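Local structure of putative SnoaL-like polyketide cyclase (Shewanella putrefaciens, 3GZB) at residues Leu25-Tyr29 / Leu41-Tyr45; Ser92-Ile97 / Ala122-Leu128. The protein is of unknown function but has the NTF2-like fold of SnoaL-type proteins and may be a polyketide cyclase. All coordinates share one frame; numbering follows the deposited sequence. Where two conformers were deposited one is given.

Interaction 1: residues Leu25-Tyr29 / Leu41-Tyr45; sequences LAVKY and LITFY
With chi1 of 174°, Tyr29 holds its CG opposite the backbone N and sends its ring from helix 21-34 across to residues 41-45, while Phe44, at chi1 -76°, swings its own ring back to lie beside the helix. The two meet as an edge-to-face pair: Tyr29 CD1, at the ring edge, points at the other ring's face, 3.7 Å from Phe44 CG, and the planes stand at 77°. Tyr29 CB sits over the centre of the same face in a CH-pi contact. Leu25 CD1 reaches the edge of that ring, 3.7 Å from Phe44 CE2. Leu41 CD1 approaches Tyr29 CE1 obliquely at 3.5 Å. At the far end Tyr29 OH lies 2.7 Å from Tyr45 OH in a hydrogen bond in which either may be the donor. A type I turn from Ile42 to Tyr45 completes this aromatic cluster, which packs the first two helices of the NTF2-like domain together beside its curved sheet. Tyr29 OH also bonds to ND1 of His138, on strand 134-142. Gripped by a phenol and an imidazole, this buried hydroxyl is fixed in place within an otherwise apolar contact, while Phe44 and Leu41, packed against CD1 and CE1 of Tyr29, limit the ring's rotation.

Interaction 2: residues Ser92-Ile97 / Ala122-Leu128; sequences SLVVMI and AVTSLKL
Val94 and Leu126 form a hydrogen-bonded antiparallel pair at the middle of this two-strand contact, and Met96 and Thr124 form the next. Val94 N gives Leu126 O a nearly straight bond of 2.8 Å (N-H...O angle 174°), in the carbonyl plane, and Leu126 N answers to Val94 O. Between these pairs, at the non-hydrogen-bonded pair of Val95 and Ser125, Ser125 CA comes 3.1 Å from Val94 O in a CA-H...O contact.

The tight packing is on the face carrying Val94, Met96, Thr124 and Leu126, which helix 21-34 covers through Ala26, Tyr29 and Met30. Selenomethionine Met96 bends at chi3 (-74°), which carries its CE over to the neighbouring strand, 3.8 Å from both Leu126 CG and Thr124 CG2. Val94 CG2 meets Leu128 CD1 at 3.9 Å. The reverse face is looser between the strands: Val95 CG1 and Val123 CG1 are 4.2 Å apart. Here the second subunit packs on, with its Leu141 against Val95 and its Val123 against Ile97.

The end at Ser92 is the solvent side. Leu128 N still bonds to Ser92 O, but tilted 25° from the carbonyl plane, and a water joins Ser92 OG to Leu128 O, lying 2.8 Å from that OG. The aliphatic part of exposed Lys127 lies alongside Leu93, Lys127 CD lying 4.1 Å from Leu93 CB.

Thr124 OG1, buried, is hydrogen-bonded to Asp140 OD1 and Tyr100 OH. The chemistry thus divides: regular main-chain bonds fix the register of a curved NTF2-like sheet, apolar groups bind it to helix and partner subunit, and at the Ser92 end a water supplements the last main-chain bond.

Both contacts are largely buried and meet on helix 21-34, whose Ala26 packs on Val94 and Leu126 of the sheet and whose Tyr29 packs on Leu126; Tyr29 CD2 lies 3.6 Å from Leu126 CD1. Interaction 1 joins that helix to the short helix 38-42 and the turn after it chiefly through aromatic side chains, with no main-chain hydrogen bond between the segments, and no other chain touches it. Interaction 2 instead joins strands 93-103 and 115-129 chiefly through main-chain hydrogen bonds, with one face toward the helix and the other toward the second subunit. Surface character appears at Lys28 in the first and at Ser92 and Lys127 in the second. His138 connects them, bonding to Tyr29 and packing against Thr124 and Leu126.

Interaction 1: residues Leu25-Tyr29 / Leu41-Tyr45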
# COMPACT_ATOMS: atom_id res chain seq x y z
N LEU A 25 5.45 16.71 -2.75
CA LEU A 25 6.02 16.34 -4.04
C LEU A 25 5.26 15.19 -4.71
O LEU A 25 5.05 15.19 -5.91
CB LEU A 25 7.52 16.02 -3.91
CG LEU A 25 8.30 15.86 -5.23
CD1 LEU A 25 8.27 17.17 -6.08
CD2 LEU A 25 9.74 15.40 -4.97
N ALA A 26 4.82 14.21 -3.90
CA ALA A 26 4.03 13.14 -4.41
C ALA A 26 2.77 13.67 -5.05
O ALA A 26 2.36 13.13 -6.09
CB ALA A 26 3.66 12.17 -3.26
N VAL A 27 2.12 14.68 -4.46
CA VAL A 27 0.93 15.25 -5.05
C VAL A 27 1.21 15.79 -6.47
O VAL A 27 0.43 15.56 -7.43
CB VAL A 27 0.31 16.32 -4.16
CG1 VAL A 27 -0.85 17.05 -4.84
CG2 VAL A 27 -0.15 15.71 -2.79
N LYS A 28 2.30 16.52 -6.64
CA LYS A 28 2.69 17.05 -7.96
C LYS A 28 2.85 15.94 -8.99
O LYS A 28 2.36 16.04 -10.13
CB LYS A 28 4.00 17.84 -7.85
CG LYS A 28 3.89 19.06 -6.92
CD LYS A 28 5.01 20.01 -7.15
CE LYS A 28 4.75 21.36 -6.53
NZ LYS A 28 5.76 22.30 -7.05
N TYR A 29 3.55 14.90 -8.59
CA TYR A 29 3.73 13.73 -9.48
C TYR A 29 2.41 13.07 -9.87
O TYR A 29 2.18 12.82 -11.06
CB TYR A 29 4.67 12.76 -8.84
CG TYR A 29 4.84 11.43 -9.55
CD1 TYR A 29 5.76 11.27 -10.56
CD2 TYR A 29 4.08 10.33 -9.22
CE1 TYR A 29 5.96 10.02 -11.14
CE2 TYR A 29 4.25 9.10 -9.80
CZ TYR A 29 5.17 8.95 -10.79
OH TYR A 29 5.42 7.73 -11.38
N LEU A 41 5.81 14.80 -16.20
CA LEU A 41 6.09 13.50 -15.61
C LEU A 41 7.52 13.04 -15.88
O LEU A 41 8.19 12.53 -14.96
CB LEU A 41 5.11 12.43 -16.08
CG LEU A 41 4.99 11.21 -15.15
CD1 LEU A 41 4.30 11.58 -13.85
CD2 LEU A 41 4.24 10.02 -15.81
N ILE A 42 8.03 13.26 -17.09
CA ILE A 42 9.36 12.72 -17.38
C ILE A 42 10.44 13.44 -16.56
O ILE A 42 11.51 12.85 -16.33
CB ILE A 42 9.65 12.68 -18.87
CG1 ILE A 42 10.76 11.66 -19.18
CG2 ILE A 42 9.93 14.08 -19.37
CD1 ILE A 42 11.04 11.47 -20.69
N THR A 43 10.18 14.67 -16.09
CA THR A 43 11.12 15.36 -15.17
C THR A 43 11.34 14.61 -13.87
O THR A 43 12.35 14.83 -13.18
CB THR A 43 10.74 16.80 -14.86
OG1 THR A 43 9.68 16.87 -13.91
CG2 THR A 43 10.40 17.63 -16.12
N PHE A 44 10.42 13.72 -13.50
CA PHE A 44 10.54 12.99 -12.27
C PHE A 44 11.29 11.67 -12.46
O PHE A 44 11.52 10.95 -11.48
CB PHE A 44 9.16 12.63 -11.70
CG PHE A 44 8.44 13.78 -11.05
CD1 PHE A 44 7.58 14.59 -11.78
CD2 PHE A 44 8.58 14.02 -9.69
CE1 PHE A 44 6.90 15.64 -11.14
CE2 PHE A 44 7.91 15.07 -9.08
CZ PHE A 44 7.09 15.86 -9.80
N TYR A 45 11.72 11.34 -13.68
CA TYR A 45 12.38 10.06 -13.92
C TYR A 45 13.80 10.25 -14.43
O TYR A 45 14.13 11.27 -15.09
CB TYR A 45 11.64 9.22 -14.99
CG TYR A 45 10.22 8.84 -14.67
CD1 TYR A 45 9.82 8.49 -13.40
CD2 TYR A 45 9.26 8.83 -15.68
CE1 TYR A 45 8.52 8.10 -13.13
CE2 TYR A 45 7.95 8.46 -15.44
CZ TYR A 45 7.57 8.11 -14.14
OH TYR A 45 6.25 7.73 -13.95

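Interaction 2: residues Ser92-Ile97 / Ala122-Leu128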
# COMPACT_ATOMS: atom_id res chain seq x y z
N SER A 92 11.25 9.60 2.76
CA SER A 92 11.01 9.76 1.35
C SER A 92 10.12 8.68 0.74
O SER A 92 9.93 8.68 -0.47
CB SER A 92 12.35 9.83 0.58
OG SER A 92 13.02 11.06 0.85
N LEU A 93 9.54 7.75 1.53
CA LEU A 93 8.61 6.72 1.02
C LEU A 93 7.23 7.23 1.37
O LEU A 93 6.84 7.35 2.55
CB LEU A 93 8.87 5.40 1.74
CG LEU A 93 7.91 4.29 1.36
CD1 LEU A 93 8.08 3.92 -0.11
CD2 LEU A 93 8.18 3.08 2.30
N VAL A 94 6.44 7.51 0.35
CA VAL A 94 5.07 8.02 0.47
C VAL A 94 4.08 6.90 0.08
O VAL A 94 4.27 6.24 -0.97
CB VAL A 94 4.85 9.24 -0.44
CG1 VAL A 94 3.36 9.69 -0.38
CG2 VAL A 94 5.81 10.39 -0.06
N VAL A 95 3.06 6.66 0.93
CA VAL A 95 2.10 5.59 0.74
C VAL A 95 0.75 6.20 0.61
O VAL A 95 0.36 7.05 1.44
CB VAL A 95 2.10 4.61 1.93
CG1 VAL A 95 1.08 3.46 1.72
CG2 VAL A 95 3.48 4.02 2.18
N MSE A 96 0.00 5.82 -0.44
CA MSE A 96 -1.33 6.37 -0.74
C MSE A 96 -2.31 5.25 -0.94
O MSE A 96 -2.05 4.35 -1.72
CB MSE A 96 -1.29 7.26 -1.98
CG MSE A 96 -0.39 8.49 -1.76
SE MSE A 96 0.11 9.38 -3.42
CE MSE A 96 1.35 8.09 -3.98
N ILE A 97 -3.41 5.26 -0.20
CA ILE A 97 -4.46 4.27 -0.24
C ILE A 97 -5.69 4.96 -0.80
O ILE A 97 -6.09 6.01 -0.26
CB ILE A 97 -4.79 3.75 1.16
CG1 ILE A 97 -3.59 3.14 1.84
CG2 ILE A 97 -5.96 2.74 1.08
CD1 ILE A 97 -3.76 2.82 3.36
N ALA A 122 -6.84 0.68 -4.76
CA ALA A 122 -5.39 0.62 -4.98
C ALA A 122 -4.60 1.16 -3.84
O ALA A 122 -5.08 1.97 -3.06
CB ALA A 122 -5.04 1.41 -6.24
N VAL A 123 -3.37 0.67 -3.75
CA VAL A 123 -2.31 1.24 -2.96
C VAL A 123 -1.21 1.58 -3.93
O VAL A 123 -0.76 0.74 -4.73
CB VAL A 123 -1.82 0.26 -1.91
CG1 VAL A 123 -0.67 0.84 -1.07
CG2 VAL A 123 -3.01 -0.18 -1.02
N THR A 124 -0.73 2.81 -3.85
CA THR A 124 0.42 3.30 -4.65
C THR A 124 1.47 3.84 -3.67
O THR A 124 1.13 4.63 -2.78
CB THR A 124 -0.02 4.41 -5.60
OG1 THR A 124 -0.91 3.81 -6.56
CG2 THR A 124 1.17 5.09 -6.32
N SER A 125 2.73 3.42 -3.81
CA SER A 125 3.81 4.00 -3.04
C SER A 125 4.81 4.61 -3.97
O SER A 125 5.07 4.12 -5.08
CB SER A 125 4.46 2.99 -2.10
OG SER A 125 5.10 1.94 -2.83
N LEU A 126 5.43 5.69 -3.52
CA LEU A 126 6.51 6.38 -4.23
C LEU A 126 7.71 6.48 -3.32
O LEU A 126 7.60 6.98 -2.19
CB LEU A 126 6.09 7.79 -4.67
CG LEU A 126 4.81 7.91 -5.49
CD1 LEU A 126 4.50 9.40 -5.76
CD2 LEU A 126 4.92 7.13 -6.76
N LYS A 127 8.86 6.07 -3.81
CA LYS A 127 10.13 6.35 -3.15
C LYS A 127 10.74 7.53 -3.91
O LYS A 127 10.92 7.44 -5.14
CB LYS A 127 11.04 5.13 -3.18
CG LYS A 127 12.31 5.24 -2.35
CD LYS A 127 12.02 5.44 -0.86
CE LYS A 127 13.34 5.41 -0.06
NZ LYS A 127 13.23 6.04 1.29
N LEU A 128 11.01 8.62 -3.20
CA LEU A 128 11.43 9.86 -3.77
C LEU A 128 12.89 10.15 -3.46
O LEU A 128 13.41 9.80 -2.39
CB LEU A 128 10.60 11.01 -3.18
CG LEU A 128 9.08 10.82 -3.41
CD1 LEU A 128 8.33 11.90 -2.63
CD2 LEU A 128 8.72 10.84 -4.81
O HOH W 1 15.34 11.78 -0.63